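Two-component system sensor histidine kinase (Bacteroides thetaiotaomicron, PDB 3OTT) probably senses saccharides through its extracellular domain and passes the signal on by histidine phosphorylation to regulate transcription. Local coordinates at residues W486-I495 with L508-P519; W531-M539 with S550-I561. All coordinates share one frame; numbering follows the deposited sequence.

Interaction 1 of 2, residues W486-I495 with L508-P519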
loop_
_atom_site.group_PDB
_atom_site.type_symbol
_atom_site.label_atom_id
_atom_site.label_comp_id
_atom_site.label_asym_id
_atom_site.label_seq_id
_atom_site.Cartn_x
_atom_site.Cartn_y
_atom_site.Cartn_z
ATOM N N TRP B 486 22.505 16.775 -33.471
ATOM C CA TRP B 486 21.838 15.764 -34.272
ATOM C C TRP B 486 20.445 15.580 -33.695
ATOM O O TRP B 486 20.263 15.629 -32.465
ATOM C CB TRP B 486 22.604 14.428 -34.268
ATOM C CG TRP B 486 23.944 14.529 -34.937
ATOM C CD1 TRP B 486 25.108 14.964 -34.379
ATOM C CD2 TRP B 486 24.244 14.201 -36.276
ATOM N NE1 TRP B 486 26.112 14.942 -35.284
ATOM C CE2 TRP B 486 25.619 14.478 -36.472
ATOM C CE3 TRP B 486 23.483 13.731 -37.348
ATOM C CZ2 TRP B 486 26.266 14.277 -37.698
ATOM C CZ3 TRP B 486 24.121 13.522 -38.586
ATOM C CH2 TRP B 486 25.504 13.790 -38.751
ATOM N N VAL B 487 19.489 15.367 -34.591
ATOM C CA VAL B 487 18.082 15.553 -34.271
ATOM C C VAL B 487 17.288 14.330 -34.732
ATOM O O VAL B 487 17.311 13.988 -35.923
ATOM C CB VAL B 487 17.556 16.730 -35.047
ATOM C CG1 VAL B 487 16.042 16.903 -34.777
ATOM C CG2 VAL B 487 18.340 17.962 -34.712
ATOM N N LEU B 488 16.630 13.672 -33.790
ATOM C CA LEU B 488 15.708 12.585 -34.108
ATOM C C LEU B 488 14.258 13.152 -34.178
ATOM O O LEU B 488 13.783 13.755 -33.206
ATOM C CB LEU B 488 15.881 11.501 -33.047
ATOM C CG LEU B 488 15.102 10.168 -33.094
ATOM C CD1 LEU B 488 13.637 10.453 -32.903
ATOM C CD2 LEU B 488 15.291 9.297 -34.399
ATOM N N LEU B 489 13.610 13.035 -35.348
ATOM C CA LEU B 489 12.202 13.435 -35.542
ATOM C C LEU B 489 11.240 12.240 -35.506
ATOM O O LEU B 489 11.610 11.158 -35.844
ATOM C CB LEU B 489 11.993 14.253 -36.846
ATOM C CG LEU B 489 12.963 15.457 -36.942
ATOM C CD1 LEU B 489 14.298 15.066 -37.627
ATOM C CD2 LEU B 489 12.360 16.641 -37.584
ATOM N N TYR B 490 10.005 12.457 -35.077
ATOM C CA TYR B 490 9.024 11.376 -34.963
ATOM C C TYR B 490 8.593 10.950 -36.384
ATOM O O TYR B 490 8.256 11.803 -37.240
ATOM C CB TYR B 490 7.839 11.851 -34.111
ATOM C CG TYR B 490 6.655 10.881 -34.016
ATOM C CD1 TYR B 490 6.720 9.730 -33.198
ATOM C CD2 TYR B 490 5.453 11.109 -34.742
ATOM C CE1 TYR B 490 5.639 8.830 -33.094
ATOM C CE2 TYR B 490 4.343 10.196 -34.646
ATOM C CZ TYR B 490 4.453 9.071 -33.801
ATOM O OH TYR B 490 3.401 8.166 -33.686
ATOM N N ASN B 491 8.612 9.644 -36.635
ATOM C CA ASN B 491 8.119 9.059 -37.933
ATOM C C ASN B 491 8.471 9.888 -39.191
ATOM O O ASN B 491 7.619 10.384 -39.909
ATOM C CB ASN B 491 6.614 8.668 -37.885
ATOM C CG ASN B 491 6.219 7.677 -39.029
ATOM O OD1 ASN B 491 6.972 6.728 -39.344
ATOM N ND2 ASN B 491 5.062 7.920 -39.669
ATOM N N ASN B 492 9.776 10.017 -39.413
ATOM C CA ASN B 492 10.375 10.839 -40.464
ATOM C C ASN B 492 11.406 9.976 -41.215
ATOM O O ASN B 492 11.473 8.766 -41.003
ATOM C CB ASN B 492 11.087 12.033 -39.810
ATOM C CG ASN B 492 11.170 13.267 -40.738
ATOM O OD1 ASN B 492 11.976 13.316 -41.664
ATOM N ND2 ASN B 492 10.340 14.260 -40.465
ATOM N N LYS B 493 12.232 10.589 -42.041
ATOM C CA LYS B 493 13.231 9.841 -42.825
ATOM C C LYS B 493 14.606 10.442 -42.507
ATOM O O LYS B 493 14.783 11.640 -42.599
ATOM C CB LYS B 493 12.924 9.938 -44.356
ATOM C CG LYS B 493 11.424 9.644 -44.746
ATOM C CD LYS B 493 11.125 9.346 -46.264
ATOM C CE LYS B 493 11.353 10.558 -47.207
ATOM N NZ LYS B 493 10.081 11.196 -47.821
ATOM N N GLY B 494 15.567 9.620 -42.140
ATOM C CA GLY B 494 16.885 10.112 -41.834
ATOM C C GLY B 494 16.897 10.819 -40.468
ATOM O O GLY B 494 15.935 10.704 -39.670
ATOM N N ILE B 495 17.981 11.538 -40.212
ATOM C CA ILE B 495 18.133 12.411 -39.027
ATOM C C ILE B 495 18.726 13.749 -39.486
ATOM O O ILE B 495 19.412 13.840 -40.500
ATOM C CB ILE B 495 18.997 11.740 -37.847
ATOM C CG1 ILE B 495 20.383 11.379 -38.329
ATOM C CG2 ILE B 495 18.293 10.465 -37.212
ATOM C CD1 ILE B 495 21.294 10.831 -37.188
ATOM N N LEU B 508 20.420 13.815 -43.205
ATOM C CA LEU B 508 21.342 12.742 -43.580
ATOM C C LEU B 508 20.803 11.297 -43.376
ATOM O O LEU B 508 19.933 11.079 -42.569
ATOM C CB LEU B 508 22.659 12.902 -42.827
ATOM C CG LEU B 508 23.565 14.090 -43.219
ATOM C CD1 LEU B 508 24.508 14.288 -42.055
ATOM C CD2 LEU B 508 24.309 13.869 -44.551
ATOM N N PHE B 509 21.318 10.340 -44.158
ATOM C CA PHE B 509 20.950 8.919 -44.058
ATOM C C PHE B 509 19.478 8.638 -44.366
ATOM O O PHE B 509 18.931 7.641 -43.904
ATOM C CB PHE B 509 21.428 8.334 -42.686
ATOM C CG PHE B 509 22.858 8.756 -42.334
ATOM C CD1 PHE B 509 23.925 8.368 -43.135
ATOM C CD2 PHE B 509 23.117 9.640 -41.266
ATOM C CE1 PHE B 509 25.249 8.789 -42.829
ATOM C CE2 PHE B 509 24.420 10.042 -40.949
ATOM C CZ PHE B 509 25.478 9.638 -41.739
ATOM N N ALA B 510 18.831 9.523 -45.128
ATOM C CA ALA B 510 17.446 9.311 -45.522
ATOM C C ALA B 510 17.332 8.204 -46.577
ATOM O O ALA B 510 16.250 7.691 -46.828
ATOM C CB ALA B 510 16.780 10.655 -46.047
ATOM N N ASP B 511 18.447 7.859 -47.195
ATOM C CA ASP B 511 18.450 6.832 -48.215
ATOM C C ASP B 511 18.134 5.443 -47.618
ATOM O O ASP B 511 17.408 4.662 -48.210
ATOM C CB ASP B 511 19.764 6.878 -49.032
ATOM C CG ASP B 511 21.030 6.627 -48.179
ATOM O OD1 ASP B 511 20.987 6.708 -46.906
ATOM O OD2 ASP B 511 22.090 6.351 -48.802
ATOM N N GLU B 512 18.623 5.182 -46.409
ATOM C CA GLU B 512 18.397 3.932 -45.720
ATOM C C GLU B 512 17.371 4.056 -44.587
ATOM O O GLU B 512 16.498 3.192 -44.432
ATOM C CB GLU B 512 19.748 3.434 -45.169
ATOM C CG GLU B 512 19.706 2.011 -44.643
ATOM C CD GLU B 512 21.099 1.364 -44.438
ATOM O OE1 GLU B 512 22.137 1.917 -44.909
ATOM O OE2 GLU B 512 21.124 0.278 -43.800
ATOM N N LEU B 513 17.458 5.119 -43.775
ATOM C CA LEU B 513 16.569 5.235 -42.638
ATOM C C LEU B 513 15.166 5.726 -43.020
ATOM O O LEU B 513 14.822 6.867 -42.787
ATOM C CB LEU B 513 17.192 6.137 -41.615
ATOM C CG LEU B 513 18.448 5.667 -40.876
ATOM C CD1 LEU B 513 18.925 6.888 -40.060
ATOM C CD2 LEU B 513 18.154 4.525 -39.965
ATOM N N THR B 514 14.352 4.862 -43.606
ATOM C CA THR B 514 13.156 5.301 -44.313
ATOM C C THR B 514 12.193 4.100 -44.408
ATOM O O THR B 514 12.652 2.952 -44.383
ATOM C CB THR B 514 13.536 5.822 -45.725
ATOM O OG1 THR B 514 12.413 6.402 -46.373
ATOM C CG2 THR B 514 14.012 4.733 -46.586
ATOM N N GLY B 515 10.883 4.375 -44.501
ATOM C CA GLY B 515 9.842 3.331 -44.530
ATOM C C GLY B 515 9.931 2.481 -43.277
ATOM O O GLY B 515 9.847 2.997 -42.154
ATOM N N GLU B 516 10.164 1.197 -43.456
ATOM C CA GLU B 516 10.221 0.301 -42.311
ATOM C C GLU B 516 11.465 0.590 -41.429
ATOM O O GLU B 516 11.514 0.217 -40.263
ATOM C CB GLU B 516 10.119 -1.202 -42.728
ATOM C CG GLU B 516 11.283 -1.737 -43.560
ATOM C CD GLU B 516 11.157 -3.234 -43.892
ATOM O OE1 GLU B 516 10.983 -3.557 -45.090
ATOM O OE2 GLU B 516 11.227 -4.095 -42.965
ATOM N N LYS B 517 12.447 1.289 -41.984
ATOM C CA LYS B 517 13.626 1.597 -41.188
ATOM C C LYS B 517 13.634 3.035 -40.658
ATOM O O LYS B 517 14.682 3.599 -40.368
ATOM C CB LYS B 517 14.919 1.204 -41.924
ATOM C CG LYS B 517 15.067 -0.291 -42.006
ATOM C CD LYS B 517 16.102 -0.708 -42.994
ATOM C CE LYS B 517 17.480 -0.541 -42.418
ATOM N NZ LYS B 517 18.382 -1.590 -42.967
ATOM N N SER B 518 12.447 3.615 -40.573
ATOM C CA SER B 518 12.267 4.934 -39.976
ATOM C C SER B 518 12.796 4.934 -38.524
ATOM O O SER B 518 12.423 4.080 -37.740
ATOM C CB SER B 518 10.805 5.337 -40.023
ATOM O OG SER B 518 10.612 6.538 -39.329
ATOM N N PRO B 519 13.687 5.864 -38.190
ATOM C CA PRO B 519 14.382 5.848 -36.882
ATOM C C PRO B 519 13.482 6.254 -35.752
ATOM O O PRO B 519 12.594 7.056 -35.955
ATOM C CB PRO B 519 15.507 6.911 -37.033
ATOM C CG PRO B 519 15.157 7.746 -38.239
ATOM C CD PRO B 519 14.082 7.022 -39.042
HETATM O O HOH W 1 11.857 9.392 -37.550
#

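Interaction 2 of 2, residues W531-M539 with S550-I561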
loop_
_atom_site.group_PDB
_atom_site.type_symbol
_atom_site.label_atom_id
_atom_site.label_comp_id
_atom_site.label_asym_id
_atom_site.label_seq_id
_atom_site.Cartn_x
_atom_site.Cartn_y
_atom_site.Cartn_z
ATOM N N TRP B 531 24.450 6.318 -32.397
ATOM C CA TRP B 531 23.674 5.103 -32.562
ATOM C C TRP B 531 22.218 5.475 -32.830
ATOM O O TRP B 531 21.593 6.232 -32.027
ATOM C CB TRP B 531 23.829 4.227 -31.307
ATOM C CG TRP B 531 25.236 3.684 -31.172
ATOM C CD1 TRP B 531 26.291 4.322 -30.665
ATOM C CD2 TRP B 531 25.709 2.408 -31.623
ATOM N NE1 TRP B 531 27.428 3.525 -30.726
ATOM C CE2 TRP B 531 27.090 2.343 -31.322
ATOM C CE3 TRP B 531 25.092 1.306 -32.253
ATOM C CZ2 TRP B 531 27.872 1.202 -31.585
ATOM C CZ3 TRP B 531 25.853 0.192 -32.529
ATOM C CH2 TRP B 531 27.236 0.138 -32.195
ATOM N N VAL B 532 21.691 4.977 -33.959
ATOM C CA VAL B 532 20.293 5.169 -34.333
ATOM C C VAL B 532 19.506 3.840 -34.252
ATOM O O VAL B 532 19.928 2.789 -34.755
ATOM C CB VAL B 532 20.143 5.787 -35.763
ATOM C CG1 VAL B 532 18.626 6.193 -36.063
ATOM C CG2 VAL B 532 21.027 7.041 -35.943
ATOM N N GLY B 533 18.352 3.881 -33.610
ATOM C CA GLY B 533 17.559 2.685 -33.440
ATOM C C GLY B 533 16.415 2.783 -34.408
ATOM O O GLY B 533 15.848 3.876 -34.621
ATOM N N PHE B 534 16.118 1.654 -35.033
ATOM C CA PHE B 534 14.936 1.493 -35.835
ATOM C C PHE B 534 14.365 0.085 -35.597
ATOM O O PHE B 534 14.951 -0.753 -34.858
ATOM C CB PHE B 534 15.245 1.726 -37.334
ATOM C CG PHE B 534 16.422 0.932 -37.868
ATOM C CD1 PHE B 534 16.249 -0.361 -38.353
ATOM C CD2 PHE B 534 17.694 1.503 -37.938
ATOM C CE1 PHE B 534 17.325 -1.100 -38.875
ATOM C CE2 PHE B 534 18.792 0.782 -38.479
ATOM C CZ PHE B 534 18.606 -0.518 -38.919
ATOM N N HIS B 535 13.239 -0.180 -36.242
ATOM C CA HIS B 535 12.582 -1.473 -36.141
ATOM C C HIS B 535 13.484 -2.607 -36.555
ATOM O O HIS B 535 13.734 -2.783 -37.733
ATOM C CB HIS B 535 11.231 -1.494 -36.912
ATOM C CG HIS B 535 10.107 -0.903 -36.122
ATOM N ND1 HIS B 535 10.082 0.433 -35.750
ATOM C CD2 HIS B 535 9.003 -1.465 -35.576
ATOM C CE1 HIS B 535 8.998 0.669 -35.032
ATOM N NE2 HIS B 535 8.317 -0.463 -34.926
ATOM N N GLY B 536 13.929 -3.384 -35.558
ATOM C CA GLY B 536 14.707 -4.587 -35.771
ATOM C C GLY B 536 16.135 -4.399 -36.242
ATOM O O GLY B 536 16.654 -5.227 -37.012
ATOM N N GLY B 537 16.767 -3.323 -35.794
ATOM C CA GLY B 537 18.171 -3.078 -36.065
ATOM C C GLY B 537 18.660 -1.718 -35.560
ATOM O O GLY B 537 17.868 -0.869 -35.043
ATOM N N VAL B 538 19.978 -1.539 -35.634
ATOM C CA VAL B 538 20.573 -0.254 -35.281
ATOM C C VAL B 538 21.588 0.137 -36.344
ATOM O O VAL B 538 22.045 -0.689 -37.097
ATOM C CB VAL B 538 21.314 -0.269 -33.875
ATOM C CG1 VAL B 538 20.432 -0.811 -32.787
ATOM C CG2 VAL B 538 22.591 -1.082 -33.959
ATOM N N MET B 539 21.956 1.404 -36.348
ATOM C CA MET B 539 22.902 1.941 -37.288
ATOM C C MET B 539 23.923 2.751 -36.478
ATOM O O MET B 539 23.522 3.616 -35.632
ATOM C CB MET B 539 22.193 2.893 -38.263
ATOM C CG MET B 539 23.138 3.732 -39.140
ATOM S SD MET B 539 22.357 4.382 -40.687
ATOM C CE MET B 539 22.333 6.001 -40.199
ATOM N N SER B 550 25.425 -0.672 -40.420
ATOM C CA SER B 550 24.107 -0.982 -39.981
ATOM C C SER B 550 23.970 -2.476 -39.812
ATOM O O SER B 550 24.587 -3.231 -40.543
ATOM C CB SER B 550 23.142 -0.469 -41.064
ATOM O OG SER B 550 21.873 -0.516 -40.519
ATOM N N ILE B 551 23.191 -2.909 -38.823
ATOM C CA ILE B 551 22.920 -4.339 -38.628
ATOM C C ILE B 551 21.458 -4.534 -38.319
ATOM O O ILE B 551 20.769 -3.612 -37.910
ATOM C CB ILE B 551 23.698 -4.950 -37.428
ATOM C CG1 ILE B 551 23.534 -4.070 -36.194
ATOM C CG2 ILE B 551 25.170 -5.201 -37.779
ATOM C CD1 ILE B 551 23.532 -4.824 -34.930
ATOM N N SER B 552 20.978 -5.750 -38.502
ATOM C CA SER B 552 19.636 -6.076 -38.058
ATOM C C SER B 552 19.799 -7.228 -37.119
ATOM O O SER B 552 20.717 -8.017 -37.244
ATOM C CB SER B 552 18.721 -6.441 -39.230
ATOM O OG SER B 552 19.096 -7.692 -39.748
ATOM N N PHE B 553 18.928 -7.321 -36.145
ATOM C CA PHE B 553 19.136 -8.338 -35.169
ATOM C C PHE B 553 17.825 -8.984 -34.831
ATOM O O PHE B 553 16.789 -8.324 -34.746
ATOM C CB PHE B 553 19.830 -7.776 -33.916
ATOM C CG PHE B 553 19.124 -6.617 -33.306
ATOM C CD1 PHE B 553 17.938 -6.803 -32.579
ATOM C CD2 PHE B 553 19.622 -5.339 -33.455
ATOM C CE1 PHE B 553 17.259 -5.739 -32.022
ATOM C CE2 PHE B 553 18.948 -4.264 -32.885
ATOM C CZ PHE B 553 17.758 -4.469 -32.168
ATOM N N GLY B 554 17.897 -10.297 -34.681
ATOM C CA GLY B 554 16.804 -11.095 -34.145
ATOM C C GLY B 554 15.691 -11.392 -35.113
ATOM O O GLY B 554 15.905 -11.583 -36.316
ATOM N N SER B 555 14.503 -11.474 -34.532
ATOM C CA SER B 555 13.240 -11.343 -35.234
ATOM C C SER B 555 12.239 -10.796 -34.186
ATOM O O SER B 555 12.548 -10.800 -32.980
ATOM C CB SER B 555 12.815 -12.691 -35.806
ATOM O OG SER B 555 13.708 -13.076 -36.834
ATOM N N PHE B 556 11.084 -10.276 -34.608
ATOM C CA PHE B 556 10.748 -10.058 -36.012
ATOM C C PHE B 556 11.542 -8.861 -36.618
ATOM O O PHE B 556 12.342 -8.190 -35.924
ATOM C CB PHE B 556 9.217 -9.866 -36.143
ATOM C CG PHE B 556 8.389 -11.065 -35.655
ATOM C CD1 PHE B 556 8.437 -12.305 -36.335
ATOM C CD2 PHE B 556 7.540 -10.941 -34.536
ATOM C CE1 PHE B 556 7.667 -13.422 -35.902
ATOM C CE2 PHE B 556 6.756 -12.045 -34.087
ATOM C CZ PHE B 556 6.822 -13.294 -34.778
ATOM N N SER B 557 11.343 -8.629 -37.918
ATOM C CA SER B 557 11.851 -7.438 -38.613
ATOM C C SER B 557 11.183 -6.163 -38.047
ATOM O O SER B 557 11.835 -5.118 -37.863
ATOM C CB SER B 557 11.604 -7.584 -40.126
ATOM O OG SER B 557 11.364 -6.346 -40.774
ATOM N N ASN B 558 9.882 -6.272 -37.762
ATOM C CA ASN B 558 9.101 -5.172 -37.190
ATOM C C ASN B 558 9.019 -5.432 -35.677
ATOM O O ASN B 558 8.035 -6.012 -35.179
ATOM C CB ASN B 558 7.713 -5.075 -37.880
ATOM C CG ASN B 558 7.812 -4.951 -39.454
ATOM O OD1 ASN B 558 8.418 -3.992 -39.988
ATOM N ND2 ASN B 558 7.203 -5.916 -40.178
ATOM N N ASN B 559 10.102 -5.043 -34.982
ATOM C CA ASN B 559 10.355 -5.333 -33.565
ATOM C C ASN B 559 10.875 -4.065 -32.890
ATOM O O ASN B 559 12.016 -3.685 -33.075
ATOM C CB ASN B 559 11.378 -6.470 -33.437
ATOM C CG ASN B 559 11.947 -6.596 -32.031
ATOM O OD1 ASN B 559 11.214 -6.443 -31.052
ATOM N ND2 ASN B 559 13.255 -6.874 -31.920
ATOM N N GLU B 560 10.027 -3.423 -32.107
ATOM C CA GLU B 560 10.243 -2.069 -31.660
ATOM C C GLU B 560 11.311 -1.892 -30.589
ATOM O O GLU B 560 11.375 -2.614 -29.619
ATOM C CB GLU B 560 8.950 -1.499 -31.113
ATOM C CG GLU B 560 7.673 -1.745 -31.957
ATOM C CD GLU B 560 6.409 -1.248 -31.230
ATOM O OE1 GLU B 560 6.557 -0.538 -30.189
ATOM O OE2 GLU B 560 5.280 -1.564 -31.702
ATOM N N ILE B 561 12.121 -0.876 -30.759
ATOM C CA ILE B 561 13.126 -0.517 -29.754
ATOM C C ILE B 561 12.514 0.432 -28.722
ATOM O O ILE B 561 11.950 1.467 -29.099
ATOM C CB ILE B 561 14.358 0.139 -30.410
ATOM C CG1 ILE B 561 15.087 -0.893 -31.302
ATOM C CG2 ILE B 561 15.256 0.682 -29.373
ATOM C CD1 ILE B 561 16.434 -0.448 -31.781
#

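Interaction 1 of 2, residues W486-I495 with L508-P519
The ring of P519 is the bump that fills the main hollow of this contact, a notch walled by L488, N492 and G494. Its CB rests on L488 CD2 (3.6 Å), its CG meets G494 O at 3.4 Å, and CD lies near N492 O. L488 can serve as a wall because its CG stands anti to the backbone N (chi1 -178°), which brings CD2 within reach of the proline. A smaller step comes just before it: S518 OG donates to N492 O (2.9 Å) in the carbonyl plane. A water bridges N492 N, L489 O and P519 O.

The pattern belongs to a beta-propeller, here the second of two in this extracellular region. L508 ends the outermost strand of one blade, P519 leads into the innermost strand of the next, and the loop between them folds back over the turn at 490-494 that joins the two middle strands.

G494 lets the loop press in, since a CB there would run into L508 O. G494 N donates to L513 O (2.9 Å). Next to it, I495 and L508 form an antiparallel hydrogen-bonded pair. On the outer flank L508 CD1 packs against W486 CH2 (3.5 Å), obliquely to the indole, whose NE1 is held by D480. On the solvent side the K493 chain lies across T514, K493 CD 3.2 Å from T514 OG1.

Interaction 2 of 2, residues W531-M539 with S550-I561
The H535 imidazole and the E560 side chain run alongside each other in the same direction. This is the edge of a beta-propeller blade, where the hairpin of strands 537-542 and 547-552 is followed by the link to the next blade. E560 CA sits over one face of the H535 ring, 4.3 Å from the centroid and 20° off the normal, a CH-pi contact; E560 CG comes to 3.3 Å from H535 NE2, while N558 C lies at the edge of the ring near CD2 and N559 N approaches CD2 obliquely. With an alanine in place of H535, E560 CA would probably lose the ring face it packs on, leaving the E560 side chain freer to turn.

F553 is turned differently. Its CG lies between the backbone N and the carbonyl carbon (chi1 55°), which folds the ring back so that one face covers the peptide joining G536 to G537, F553 CE2 reaching G537 CA at 3.5 Å. A CB on G537 would run into I551 O. V538 CG1 meets the edge of the F553 ring in plane, 3.8 Å from F553 CE2, the two side chains crossing at about a right angle, and I561 CD1 approaches that methyl from the next blade, also packing on F534 O (3.4 Å). V538 CG2 instead runs alongside I551 CG1. The F534 ring presents its edge, at CZ, to S550 OG, which makes a weak hydrogen bond to E512 OE2.

V538 and I551 exchange two backbone bonds as a hydrogen-bonded pair. Two residues further along, F553 N donates to G536 O at 3.2 Å, from 52° above the carbonyl plane.

How the interactions relate
Along the chain from the N terminus, interaction 1 comes first and is finished before interaction 2 opens, so the two loops follow in series and neither nest nor cross. Interaction 1 closes the loop through strands 495-499 and 504-508 and carries the chain into innermost strand 519-524. Interaction 2 does the same one blade further on, closing the loop through 537-542 and 547-552 and delivering it to strand 561-567. Three successive blades of the second propeller are thereby tied together. The contacts, about 13 Å apart between centres, also touch: P519 packs on V532, L513 on M539, and E516 lies against S557 in the following link.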